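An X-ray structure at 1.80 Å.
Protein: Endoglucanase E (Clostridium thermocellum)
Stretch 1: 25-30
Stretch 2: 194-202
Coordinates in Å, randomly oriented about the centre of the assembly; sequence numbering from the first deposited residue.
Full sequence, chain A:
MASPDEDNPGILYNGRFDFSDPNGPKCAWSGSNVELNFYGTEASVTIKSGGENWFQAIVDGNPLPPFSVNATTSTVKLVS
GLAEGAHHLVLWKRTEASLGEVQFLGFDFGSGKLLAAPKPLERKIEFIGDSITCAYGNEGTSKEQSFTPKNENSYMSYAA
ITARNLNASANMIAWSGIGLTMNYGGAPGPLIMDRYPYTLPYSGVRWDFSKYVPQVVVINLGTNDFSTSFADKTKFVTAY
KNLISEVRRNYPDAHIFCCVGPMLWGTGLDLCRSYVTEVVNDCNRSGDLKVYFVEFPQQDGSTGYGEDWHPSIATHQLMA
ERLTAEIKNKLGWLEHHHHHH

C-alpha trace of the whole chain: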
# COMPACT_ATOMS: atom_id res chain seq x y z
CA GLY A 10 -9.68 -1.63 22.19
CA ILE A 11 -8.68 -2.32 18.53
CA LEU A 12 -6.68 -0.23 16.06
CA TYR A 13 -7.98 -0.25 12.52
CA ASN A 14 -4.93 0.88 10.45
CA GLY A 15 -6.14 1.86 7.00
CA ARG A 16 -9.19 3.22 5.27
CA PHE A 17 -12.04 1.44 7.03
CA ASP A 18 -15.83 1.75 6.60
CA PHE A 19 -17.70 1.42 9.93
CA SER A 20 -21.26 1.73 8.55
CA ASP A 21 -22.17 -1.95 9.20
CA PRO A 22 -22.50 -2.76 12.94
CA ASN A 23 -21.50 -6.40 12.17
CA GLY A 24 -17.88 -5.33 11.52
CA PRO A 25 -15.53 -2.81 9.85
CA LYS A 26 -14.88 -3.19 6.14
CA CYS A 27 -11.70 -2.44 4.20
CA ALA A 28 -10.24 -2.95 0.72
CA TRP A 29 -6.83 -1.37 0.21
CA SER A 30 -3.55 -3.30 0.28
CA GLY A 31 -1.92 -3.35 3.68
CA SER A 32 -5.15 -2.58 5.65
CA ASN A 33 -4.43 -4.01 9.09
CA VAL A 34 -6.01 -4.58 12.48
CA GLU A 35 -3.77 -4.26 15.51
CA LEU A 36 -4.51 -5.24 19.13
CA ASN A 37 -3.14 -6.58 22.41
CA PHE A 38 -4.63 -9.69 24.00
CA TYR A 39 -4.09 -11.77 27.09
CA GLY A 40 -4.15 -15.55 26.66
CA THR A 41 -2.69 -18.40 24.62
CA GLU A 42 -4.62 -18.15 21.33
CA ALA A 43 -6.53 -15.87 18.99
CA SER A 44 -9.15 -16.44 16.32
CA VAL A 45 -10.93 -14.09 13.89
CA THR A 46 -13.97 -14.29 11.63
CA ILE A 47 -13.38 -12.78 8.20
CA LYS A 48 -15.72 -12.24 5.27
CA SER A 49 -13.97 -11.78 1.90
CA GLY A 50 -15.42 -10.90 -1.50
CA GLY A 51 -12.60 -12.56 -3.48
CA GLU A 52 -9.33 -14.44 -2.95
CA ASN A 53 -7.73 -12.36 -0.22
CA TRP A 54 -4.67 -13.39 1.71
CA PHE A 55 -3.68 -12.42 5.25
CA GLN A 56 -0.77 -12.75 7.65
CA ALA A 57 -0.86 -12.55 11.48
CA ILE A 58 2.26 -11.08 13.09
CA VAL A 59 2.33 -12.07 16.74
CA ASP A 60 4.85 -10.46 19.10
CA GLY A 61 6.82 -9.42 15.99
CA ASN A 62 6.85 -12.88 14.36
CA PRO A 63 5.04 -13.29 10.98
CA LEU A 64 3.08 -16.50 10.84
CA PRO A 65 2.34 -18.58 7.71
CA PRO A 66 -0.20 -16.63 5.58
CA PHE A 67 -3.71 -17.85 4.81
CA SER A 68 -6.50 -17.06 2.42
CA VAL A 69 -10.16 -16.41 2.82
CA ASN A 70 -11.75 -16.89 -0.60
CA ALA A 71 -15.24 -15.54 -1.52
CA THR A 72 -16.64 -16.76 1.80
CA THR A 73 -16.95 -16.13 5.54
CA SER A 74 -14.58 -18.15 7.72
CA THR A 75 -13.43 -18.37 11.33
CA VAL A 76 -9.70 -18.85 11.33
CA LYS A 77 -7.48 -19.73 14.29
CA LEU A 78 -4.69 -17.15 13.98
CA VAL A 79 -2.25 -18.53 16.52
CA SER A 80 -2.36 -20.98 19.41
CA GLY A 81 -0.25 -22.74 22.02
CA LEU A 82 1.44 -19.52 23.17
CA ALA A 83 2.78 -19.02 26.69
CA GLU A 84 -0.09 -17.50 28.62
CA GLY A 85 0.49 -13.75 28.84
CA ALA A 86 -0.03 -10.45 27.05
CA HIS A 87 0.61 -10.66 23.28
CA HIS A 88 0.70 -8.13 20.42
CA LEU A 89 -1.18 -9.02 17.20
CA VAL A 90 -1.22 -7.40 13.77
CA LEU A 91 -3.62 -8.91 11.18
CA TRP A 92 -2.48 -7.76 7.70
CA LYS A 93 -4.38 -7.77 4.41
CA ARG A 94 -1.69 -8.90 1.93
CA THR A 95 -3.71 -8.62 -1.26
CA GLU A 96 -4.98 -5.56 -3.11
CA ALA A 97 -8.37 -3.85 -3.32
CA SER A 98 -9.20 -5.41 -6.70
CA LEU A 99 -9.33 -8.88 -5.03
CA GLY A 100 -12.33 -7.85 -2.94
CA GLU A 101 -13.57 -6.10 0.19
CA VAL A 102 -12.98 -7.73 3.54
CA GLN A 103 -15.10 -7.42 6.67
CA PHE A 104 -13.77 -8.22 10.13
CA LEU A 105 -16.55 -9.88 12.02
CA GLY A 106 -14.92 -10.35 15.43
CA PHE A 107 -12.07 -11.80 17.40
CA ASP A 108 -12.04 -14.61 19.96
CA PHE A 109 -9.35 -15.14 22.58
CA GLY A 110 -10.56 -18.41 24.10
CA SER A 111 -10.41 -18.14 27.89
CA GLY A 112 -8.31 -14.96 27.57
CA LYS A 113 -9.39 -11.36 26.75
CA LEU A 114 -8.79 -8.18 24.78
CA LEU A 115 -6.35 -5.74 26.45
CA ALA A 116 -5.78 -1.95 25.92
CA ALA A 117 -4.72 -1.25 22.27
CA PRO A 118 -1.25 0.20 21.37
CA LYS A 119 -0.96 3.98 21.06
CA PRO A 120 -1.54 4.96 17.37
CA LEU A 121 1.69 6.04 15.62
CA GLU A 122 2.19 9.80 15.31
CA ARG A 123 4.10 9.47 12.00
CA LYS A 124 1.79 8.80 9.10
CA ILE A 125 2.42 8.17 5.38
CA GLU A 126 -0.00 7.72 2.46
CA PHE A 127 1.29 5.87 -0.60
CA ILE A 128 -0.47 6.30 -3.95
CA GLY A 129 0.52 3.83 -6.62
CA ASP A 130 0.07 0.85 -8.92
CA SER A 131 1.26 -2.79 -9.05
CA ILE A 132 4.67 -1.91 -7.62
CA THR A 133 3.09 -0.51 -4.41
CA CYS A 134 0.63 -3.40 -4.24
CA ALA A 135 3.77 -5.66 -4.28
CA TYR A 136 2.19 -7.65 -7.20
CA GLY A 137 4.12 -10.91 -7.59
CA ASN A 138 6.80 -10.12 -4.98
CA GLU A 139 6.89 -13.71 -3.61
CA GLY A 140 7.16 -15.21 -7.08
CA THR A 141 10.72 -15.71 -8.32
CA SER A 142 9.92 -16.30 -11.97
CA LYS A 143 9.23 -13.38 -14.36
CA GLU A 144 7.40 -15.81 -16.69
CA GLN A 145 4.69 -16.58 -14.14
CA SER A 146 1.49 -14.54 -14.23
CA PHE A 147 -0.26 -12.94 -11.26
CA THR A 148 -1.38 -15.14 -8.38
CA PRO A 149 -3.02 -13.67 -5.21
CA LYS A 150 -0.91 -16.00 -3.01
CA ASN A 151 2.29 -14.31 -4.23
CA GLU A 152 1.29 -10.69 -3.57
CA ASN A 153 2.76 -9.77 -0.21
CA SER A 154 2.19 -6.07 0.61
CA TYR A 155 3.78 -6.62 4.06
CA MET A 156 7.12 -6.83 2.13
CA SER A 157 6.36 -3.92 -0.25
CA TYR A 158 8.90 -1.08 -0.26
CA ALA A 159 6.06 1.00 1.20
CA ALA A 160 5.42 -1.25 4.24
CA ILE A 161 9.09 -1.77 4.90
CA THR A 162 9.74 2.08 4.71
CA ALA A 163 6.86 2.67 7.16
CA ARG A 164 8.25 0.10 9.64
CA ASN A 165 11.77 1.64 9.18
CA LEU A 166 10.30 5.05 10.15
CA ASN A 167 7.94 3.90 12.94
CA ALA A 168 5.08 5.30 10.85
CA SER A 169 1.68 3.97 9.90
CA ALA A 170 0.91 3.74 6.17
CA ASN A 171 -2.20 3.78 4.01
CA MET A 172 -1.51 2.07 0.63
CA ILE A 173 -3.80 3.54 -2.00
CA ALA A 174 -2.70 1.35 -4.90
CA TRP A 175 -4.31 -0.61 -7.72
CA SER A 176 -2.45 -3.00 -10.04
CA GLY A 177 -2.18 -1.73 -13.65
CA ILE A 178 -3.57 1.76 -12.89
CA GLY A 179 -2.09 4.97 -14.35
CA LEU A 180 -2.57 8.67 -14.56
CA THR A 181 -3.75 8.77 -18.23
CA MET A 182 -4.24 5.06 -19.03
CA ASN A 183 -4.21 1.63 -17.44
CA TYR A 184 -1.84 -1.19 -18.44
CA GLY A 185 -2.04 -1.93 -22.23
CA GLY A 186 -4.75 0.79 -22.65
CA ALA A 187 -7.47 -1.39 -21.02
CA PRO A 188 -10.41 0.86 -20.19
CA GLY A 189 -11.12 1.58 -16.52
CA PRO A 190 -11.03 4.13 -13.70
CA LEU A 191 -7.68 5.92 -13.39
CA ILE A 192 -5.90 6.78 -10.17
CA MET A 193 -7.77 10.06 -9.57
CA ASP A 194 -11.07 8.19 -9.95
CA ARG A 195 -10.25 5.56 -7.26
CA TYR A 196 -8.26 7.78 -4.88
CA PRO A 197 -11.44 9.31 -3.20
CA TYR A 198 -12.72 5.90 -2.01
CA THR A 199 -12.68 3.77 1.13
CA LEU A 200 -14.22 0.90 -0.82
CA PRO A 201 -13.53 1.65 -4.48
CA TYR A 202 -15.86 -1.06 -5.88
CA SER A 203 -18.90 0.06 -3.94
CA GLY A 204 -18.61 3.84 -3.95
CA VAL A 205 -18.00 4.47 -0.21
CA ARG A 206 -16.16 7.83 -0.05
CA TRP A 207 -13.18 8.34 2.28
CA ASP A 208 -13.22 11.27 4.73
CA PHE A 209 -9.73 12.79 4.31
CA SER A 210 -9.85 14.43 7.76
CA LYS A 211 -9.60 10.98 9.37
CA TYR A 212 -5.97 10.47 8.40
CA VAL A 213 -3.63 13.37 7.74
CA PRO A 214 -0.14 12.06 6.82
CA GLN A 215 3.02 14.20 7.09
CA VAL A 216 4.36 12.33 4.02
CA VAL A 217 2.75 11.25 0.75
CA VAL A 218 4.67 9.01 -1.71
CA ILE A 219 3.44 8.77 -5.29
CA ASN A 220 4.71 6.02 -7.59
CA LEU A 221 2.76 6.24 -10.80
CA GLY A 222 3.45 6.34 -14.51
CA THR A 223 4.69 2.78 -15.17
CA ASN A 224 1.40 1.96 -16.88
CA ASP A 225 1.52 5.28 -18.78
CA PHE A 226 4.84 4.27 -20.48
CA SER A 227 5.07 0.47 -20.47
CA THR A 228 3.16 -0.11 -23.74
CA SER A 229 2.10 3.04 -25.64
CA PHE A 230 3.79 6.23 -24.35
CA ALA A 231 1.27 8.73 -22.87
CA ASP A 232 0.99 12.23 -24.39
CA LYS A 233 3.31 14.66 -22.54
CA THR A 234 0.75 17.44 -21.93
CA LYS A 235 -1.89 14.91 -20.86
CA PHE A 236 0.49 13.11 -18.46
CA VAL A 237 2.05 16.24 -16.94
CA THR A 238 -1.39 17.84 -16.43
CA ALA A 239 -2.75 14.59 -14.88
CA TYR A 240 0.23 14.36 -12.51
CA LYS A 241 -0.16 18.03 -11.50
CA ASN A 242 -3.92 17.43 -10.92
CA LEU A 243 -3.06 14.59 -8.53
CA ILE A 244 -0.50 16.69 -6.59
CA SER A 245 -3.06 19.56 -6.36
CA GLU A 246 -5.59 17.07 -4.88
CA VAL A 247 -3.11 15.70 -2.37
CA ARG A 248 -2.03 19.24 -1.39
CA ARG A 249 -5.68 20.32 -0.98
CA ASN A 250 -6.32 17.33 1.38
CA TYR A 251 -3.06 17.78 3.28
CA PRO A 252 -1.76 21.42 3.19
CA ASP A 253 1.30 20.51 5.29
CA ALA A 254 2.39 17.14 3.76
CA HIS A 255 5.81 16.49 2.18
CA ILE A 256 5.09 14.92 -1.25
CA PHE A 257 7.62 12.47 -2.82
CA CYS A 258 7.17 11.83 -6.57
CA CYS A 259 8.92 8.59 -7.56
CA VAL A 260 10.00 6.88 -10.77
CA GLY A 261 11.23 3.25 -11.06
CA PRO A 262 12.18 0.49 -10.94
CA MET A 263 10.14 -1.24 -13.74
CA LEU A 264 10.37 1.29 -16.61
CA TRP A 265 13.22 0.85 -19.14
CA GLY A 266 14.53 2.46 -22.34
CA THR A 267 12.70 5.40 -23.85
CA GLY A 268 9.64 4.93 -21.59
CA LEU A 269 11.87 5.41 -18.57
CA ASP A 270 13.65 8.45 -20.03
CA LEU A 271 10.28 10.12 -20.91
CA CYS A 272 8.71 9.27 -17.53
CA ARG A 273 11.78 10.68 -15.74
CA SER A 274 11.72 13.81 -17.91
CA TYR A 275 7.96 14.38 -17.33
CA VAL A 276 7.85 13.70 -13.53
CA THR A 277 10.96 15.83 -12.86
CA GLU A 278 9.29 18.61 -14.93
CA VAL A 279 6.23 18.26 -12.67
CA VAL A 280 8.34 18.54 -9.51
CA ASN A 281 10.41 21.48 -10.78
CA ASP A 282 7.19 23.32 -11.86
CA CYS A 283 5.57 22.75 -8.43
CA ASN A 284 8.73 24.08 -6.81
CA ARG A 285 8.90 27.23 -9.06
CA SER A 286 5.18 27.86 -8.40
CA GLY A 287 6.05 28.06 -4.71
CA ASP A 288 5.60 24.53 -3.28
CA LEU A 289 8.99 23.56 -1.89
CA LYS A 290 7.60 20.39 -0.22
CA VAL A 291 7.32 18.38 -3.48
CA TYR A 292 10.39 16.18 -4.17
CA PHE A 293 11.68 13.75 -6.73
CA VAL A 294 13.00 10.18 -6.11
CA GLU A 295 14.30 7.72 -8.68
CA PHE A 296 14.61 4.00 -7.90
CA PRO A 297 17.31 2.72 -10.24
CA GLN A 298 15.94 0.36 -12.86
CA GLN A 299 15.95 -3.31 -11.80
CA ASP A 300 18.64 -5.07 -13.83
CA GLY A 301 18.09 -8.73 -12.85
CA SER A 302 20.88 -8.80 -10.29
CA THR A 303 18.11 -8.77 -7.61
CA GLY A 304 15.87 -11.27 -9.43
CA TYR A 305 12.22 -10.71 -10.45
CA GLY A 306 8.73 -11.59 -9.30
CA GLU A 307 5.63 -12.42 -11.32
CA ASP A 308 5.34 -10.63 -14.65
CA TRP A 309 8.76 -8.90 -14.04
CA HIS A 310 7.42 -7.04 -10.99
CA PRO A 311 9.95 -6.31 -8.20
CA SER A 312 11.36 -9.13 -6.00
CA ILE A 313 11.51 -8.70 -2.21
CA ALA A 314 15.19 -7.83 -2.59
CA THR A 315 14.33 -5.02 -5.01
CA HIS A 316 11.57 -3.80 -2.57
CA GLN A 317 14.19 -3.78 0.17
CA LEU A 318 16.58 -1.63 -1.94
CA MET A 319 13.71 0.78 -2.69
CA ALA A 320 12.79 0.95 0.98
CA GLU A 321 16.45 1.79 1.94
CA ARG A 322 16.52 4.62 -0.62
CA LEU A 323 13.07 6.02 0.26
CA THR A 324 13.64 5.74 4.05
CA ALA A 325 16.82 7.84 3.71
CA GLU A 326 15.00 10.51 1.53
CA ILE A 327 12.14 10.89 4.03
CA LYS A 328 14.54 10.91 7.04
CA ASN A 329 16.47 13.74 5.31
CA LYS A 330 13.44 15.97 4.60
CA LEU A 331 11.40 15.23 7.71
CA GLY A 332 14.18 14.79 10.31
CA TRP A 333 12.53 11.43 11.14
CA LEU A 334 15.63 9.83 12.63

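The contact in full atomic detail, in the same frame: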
# COMPACT_ATOMS: atom_id res chain seq x y z
N PRO A 25 -16.19 -3.77 10.74
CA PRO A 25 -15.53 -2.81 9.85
C PRO A 25 -15.13 -3.49 8.56
O PRO A 25 -14.84 -4.70 8.57
CB PRO A 25 -14.28 -2.40 10.63
CG PRO A 25 -14.54 -2.78 12.03
CD PRO A 25 -15.43 -3.98 11.98
N LYS A 26 -15.19 -2.72 7.48
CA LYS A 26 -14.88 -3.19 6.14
C LYS A 26 -13.71 -2.41 5.60
O LYS A 26 -13.54 -1.23 5.92
CB LYS A 26 -16.06 -2.94 5.22
CG LYS A 26 -17.32 -3.74 5.55
CD LYS A 26 -18.26 -3.63 4.37
CE LYS A 26 -19.63 -3.39 4.90
NZ LYS A 26 -20.64 -3.35 3.81
N CYS A 27 -12.89 -3.09 4.79
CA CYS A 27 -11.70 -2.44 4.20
C CYS A 27 -11.39 -3.11 2.86
O CYS A 27 -11.95 -4.19 2.54
CB CYS A 27 -10.48 -2.50 5.11
SG CYS A 27 -9.84 -4.14 5.24
N ALA A 28 -10.53 -2.46 2.07
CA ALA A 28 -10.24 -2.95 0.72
C ALA A 28 -8.76 -2.80 0.38
O ALA A 28 -8.14 -3.71 -0.16
CB ALA A 28 -11.07 -2.21 -0.30
N TRP A 29 -8.18 -1.66 0.72
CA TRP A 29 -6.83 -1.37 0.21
C TRP A 29 -5.75 -2.29 0.74
O TRP A 29 -5.79 -2.73 1.92
CB TRP A 29 -6.46 0.09 0.43
CG TRP A 29 -7.39 1.05 -0.27
CD1 TRP A 29 -8.38 1.80 0.31
CD2 TRP A 29 -7.44 1.36 -1.68
NE1 TRP A 29 -9.02 2.58 -0.65
CE2 TRP A 29 -8.47 2.32 -1.87
CE3 TRP A 29 -6.66 0.96 -2.80
CZ2 TRP A 29 -8.76 2.87 -3.13
CZ3 TRP A 29 -6.96 1.51 -4.04
CH2 TRP A 29 -8.01 2.45 -4.21
N SER A 30 -4.76 -2.57 -0.12
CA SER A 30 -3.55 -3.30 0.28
C SER A 30 -3.05 -2.81 1.65
O SER A 30 -2.98 -1.62 1.92
CB SER A 30 -2.39 -3.02 -0.69
OG SER A 30 -2.69 -3.43 -1.98
N ASP A 194 -9.71 8.71 -10.11
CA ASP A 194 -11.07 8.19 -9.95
C ASP A 194 -11.19 7.25 -8.75
O ASP A 194 -12.28 7.14 -8.17
CB ASP A 194 -11.54 7.44 -11.21
CG ASP A 194 -11.41 8.26 -12.52
OD1 ASP A 194 -11.74 9.46 -12.51
OD2 ASP A 194 -10.99 7.67 -13.58
N ARG A 195 -10.14 6.53 -8.38
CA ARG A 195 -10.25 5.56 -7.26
C ARG A 195 -9.80 6.16 -5.93
O ARG A 195 -10.25 5.75 -4.86
CB ARG A 195 -9.38 4.32 -7.57
CG ARG A 195 -9.78 3.59 -8.91
CD ARG A 195 -9.49 2.15 -8.79
NE ARG A 195 -9.72 1.29 -9.95
CZ ARG A 195 -10.88 0.66 -10.20
NH1 ARG A 195 -11.96 0.87 -9.43
NH2 ARG A 195 -10.96 -0.16 -11.25
N TYR A 196 -8.88 7.12 -6.04
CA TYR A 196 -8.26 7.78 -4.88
C TYR A 196 -9.27 8.28 -3.80
O TYR A 196 -8.94 8.15 -2.64
CB TYR A 196 -7.33 8.92 -5.34
CG TYR A 196 -6.60 9.64 -4.23
CD1 TYR A 196 -5.77 8.95 -3.33
CD2 TYR A 196 -6.72 11.03 -4.07
CE1 TYR A 196 -5.10 9.63 -2.29
CE2 TYR A 196 -6.05 11.70 -3.07
CZ TYR A 196 -5.21 10.99 -2.19
OH TYR A 196 -4.57 11.68 -1.15
N PRO A 197 -10.45 8.82 -4.19
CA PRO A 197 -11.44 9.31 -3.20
C PRO A 197 -12.12 8.25 -2.32
O PRO A 197 -12.89 8.61 -1.40
CB PRO A 197 -12.50 10.04 -4.08
CG PRO A 197 -11.78 10.29 -5.43
CD PRO A 197 -10.92 9.08 -5.57
N TYR A 198 -11.89 6.96 -2.61
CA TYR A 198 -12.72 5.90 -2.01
C TYR A 198 -12.12 5.08 -0.86
O TYR A 198 -10.92 4.76 -0.83
CB TYR A 198 -13.33 4.98 -3.10
CG TYR A 198 -14.27 5.76 -3.97
CD1 TYR A 198 -15.58 6.05 -3.54
CD2 TYR A 198 -13.85 6.27 -5.20
CE1 TYR A 198 -16.44 6.81 -4.31
CE2 TYR A 198 -14.70 7.02 -5.99
CZ TYR A 198 -16.00 7.29 -5.54
OH TYR A 198 -16.87 8.05 -6.28
N THR A 199 -12.97 4.78 0.11
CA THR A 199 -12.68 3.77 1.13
C THR A 199 -12.81 2.40 0.49
O THR A 199 -11.91 1.57 0.60
CB THR A 199 -13.66 3.86 2.31
OG1 THR A 199 -13.59 5.18 2.86
CG2 THR A 199 -13.30 2.85 3.39
N LEU A 200 -13.95 2.17 -0.15
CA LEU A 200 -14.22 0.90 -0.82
C LEU A 200 -14.50 1.25 -2.28
O LEU A 200 -15.59 1.67 -2.63
CB LEU A 200 -15.40 0.17 -0.17
CG LEU A 200 -15.41 0.04 1.36
CD1 LEU A 200 -16.77 -0.50 1.82
CD2 LEU A 200 -14.24 -0.82 1.85
N PRO A 201 -13.44 1.15 -3.11
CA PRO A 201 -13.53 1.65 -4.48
C PRO A 201 -14.56 0.93 -5.35
O PRO A 201 -15.07 1.52 -6.30
CB PRO A 201 -12.09 1.48 -5.02
CG PRO A 201 -11.37 0.59 -4.09
CD PRO A 201 -12.09 0.65 -2.76
N TYR A 202 -14.89 -0.32 -5.04
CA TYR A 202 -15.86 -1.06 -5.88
C TYR A 202 -17.29 -0.64 -5.60
O TYR A 202 -18.16 -0.76 -6.46
CB TYR A 202 -15.80 -2.57 -5.64
CG TYR A 202 -14.76 -3.30 -6.44
CD1 TYR A 202 -14.50 -2.96 -7.76
CD2 TYR A 202 -14.07 -4.38 -5.89
CE1 TYR A 202 -13.54 -3.64 -8.52
CE2 TYR A 202 -13.11 -5.08 -6.64
CZ TYR A 202 -12.87 -4.69 -7.96
OH TYR A 202 -11.92 -5.34 -8.71
O HOH W 1 -9.99 0.24 2.42

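Residues 25-30 and 194-202 lie at least 166 positions apart in sequence wherever they touch, yet together they bury 353 Å² of surface, both sides summed. Stretch 1 leaves a short strand at K26 and C27 and continues as loop. Stretch 2 leaves a helix, passes through a type I beta turn from R195 to Y198, marked by Y198 N donating to R195 O at 3.0 Å, and turns a corner at T199. The nearest CA atoms across the contact are those of A28 and L200, 5.7 Å apart. No direct backbone-to-backbone hydrogen bond joins the two stretches, so side chains and one water make the connection.

W29 contributes the most, with 102 Å² covered. Its CA-to-CB bond points sideways, but chi1 of -61° (m) and chi2 of 104° bring the indole to the other stretch. There the ring uses its edge and one face differently. At the edge, W29 NE1 donates a hydrogen bond to Y198 O, 2.9 Å away with an N-H...O angle of 155°, which satisfies the indole's single polar hydrogen inside a buried site. T199 O is also near, 3.3 Å from W29 NE1, but the angle is too poor for a second bond. Farther round the edge, W29 CZ2 lies 3.7 Å from R195 O, close to the ring plane. Over one face sits P201: its CG is 4.0 Å from the centroid of the W29 six-membered ring and 29° off the ring normal, a CH-pi arrangement in which a slightly polarised proline C-H group meets the aromatic electron cloud. The closest pair here is W29 CZ2 and P201 CG, at 3.6 Å.

L200, with 69 Å² covered, packs against the chain leading up to the tryptophan. Its CA-to-CB bond is also sideways, and the m,t rotamer (chi1 -48°, chi2 170°) carries its end nearer. L200 CD2 lies 3.8 Å from C27 C and 4.1 Å from A28 CB, while L200 CD1 is 4.2 Å from K26 CB. The methyls thus pack against both backbone and aliphatic carbon. K26 starts toward stretch 2, but its end leads away, so its contact is apolar despite the charged amine.

A28 connects the two centres. The A28 CA-to-CB bond points toward stretch 2, and A28 CB lies 3.9 Å from P201 CD, an apolar contact beside the one with L200. Its backbone is bridged by water 1, which accepts from A28 N at 2.8 Å and donates to T199 O at 3.0 Å, linking the two main chains where they do not bond directly.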